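Local coordinates for Galactose/lactose metabolism regulatory protein GAL80 (Saccharomyces cerevisiae, PDB 3BTV) that represses the yeast galactose and lactose metabolic genes by binding GAL4 and blocking its transcriptional activation when no inducing sugar is present, at the interface of chains A and B. Numbering follows the deposited sequence. Chains: chain A/B, Galactose/lactose metabolism regulatory protein GAL80.

The interface of chains A and B. Residues chain A 288; chain B 305, 323-325.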
# COMPACT_ATOMS: atom_id res chain seq x y z
N THR A 288 1.06 -8.73 15.06
CA THR A 288 0.69 -8.42 16.44
C THR A 288 -0.49 -7.47 16.27
O THR A 288 -0.40 -6.29 16.63
CB THR A 288 1.84 -7.65 17.14
OG1 THR A 288 3.05 -8.40 17.04
CG2 THR A 288 1.52 -7.38 18.60
N ASP B 305 3.18 -2.89 17.66
CA ASP B 305 2.71 -2.08 16.54
C ASP B 305 2.24 -0.74 17.06
O ASP B 305 1.73 -0.63 18.19
CB ASP B 305 1.56 -2.76 15.82
CG ASP B 305 2.01 -3.97 15.00
OD1 ASP B 305 3.24 -4.19 14.88
OD2 ASP B 305 1.13 -4.68 14.49
N TYR B 323 0.03 -1.41 20.41
CA TYR B 323 -0.48 -2.77 20.59
C TYR B 323 0.66 -3.73 20.83
O TYR B 323 1.64 -3.75 20.06
CB TYR B 323 -1.16 -3.29 19.33
CG TYR B 323 -2.17 -2.41 18.66
CD1 TYR B 323 -3.53 -2.63 18.85
CD2 TYR B 323 -1.78 -1.41 17.78
CE1 TYR B 323 -4.47 -1.86 18.21
CE2 TYR B 323 -2.72 -0.64 17.12
CZ TYR B 323 -4.07 -0.87 17.35
OH TYR B 323 -5.02 -0.10 16.72
N TYR B 324 0.50 -4.55 21.85
CA TYR B 324 1.45 -5.60 22.19
C TYR B 324 0.72 -6.94 22.29
O TYR B 324 -0.46 -6.98 22.66
CB TYR B 324 2.12 -5.30 23.53
CG TYR B 324 2.79 -6.52 24.13
CD1 TYR B 324 4.07 -6.90 23.74
CD2 TYR B 324 2.13 -7.32 25.05
CE1 TYR B 324 4.67 -8.02 24.27
CE2 TYR B 324 2.72 -8.44 25.59
CZ TYR B 324 4.00 -8.79 25.20
OH TYR B 324 4.59 -9.91 25.74
N SER B 325 1.41 -8.03 21.99
CA SER B 325 0.82 -9.36 22.14
C SER B 325 1.77 -10.41 22.71
O SER B 325 2.99 -10.33 22.53
CB SER B 325 0.23 -9.84 20.82
OG SER B 325 1.24 -9.95 19.83
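A:Thr288 sets its methyl group and carbonyl against the ends of two neighbouring strands of chain B. The protein belongs to the GFO/IDH/MocA family, with an NAD-binding Rossmann fold followed by a Gal80-type C-terminal domain, and the patch lies in the C-terminal half of each chain. It is a small part of a two-fold symmetric interface and recurs with the chains exchanged. Gal80 can bind itself but is also regarded as a monomer, so the pairing in the crystal need not be the one in solution.

The apolar contact is made by the threonine methyl. With CG2 anti to the backbone N (chi1 to OG1 -55°), the methyl faces the end of strand 319-324 and B:Ser325, where the modelled chain breaks off. CG2 of A:Thr288 lies 3.6 Å from CB of B:Ser325 and 4.0 Å from CA of B:Tyr324. The methyl also lies against polar main-chain atoms, with CG2 3.5 Å from the amide N of B:Ser325. Farther along the same strand, the carbonyl O of B:Tyr323 is 3.9 Å from CG2 of A:Thr288. Both tyrosines meet the methyl through their main chain, and their rings turn away from it.

B:Ser325 stands beside the methyl, its OG between backbone N and carbonyl carbon (chi1 62°). The model brings this hydroxyl implausibly close to CG2, which is doubtful. The OG1 of A:Thr288 is 3.7 Å from OG of B:Ser325, too long for a hydrogen bond.

Across from the serine, the polar approach is awkward. The carboxylate OD2 of B:Asp305 sits 3.1 Å from the carbonyl O of A:Thr288, over the face of the carbonyl group, with C=O···OD2 about 109°. This is an unfavourable acceptor–acceptor contact, and it may reflect a loosely determined carbonyl, because the modelled stretch of chain A stops at this threonine. Behind it, the amide N of B:Asp305 is 3.0 Å from the carbonyl O of B:Tyr323, tying the two strand ends together, with the acid beside the carbonyl of A:Thr288.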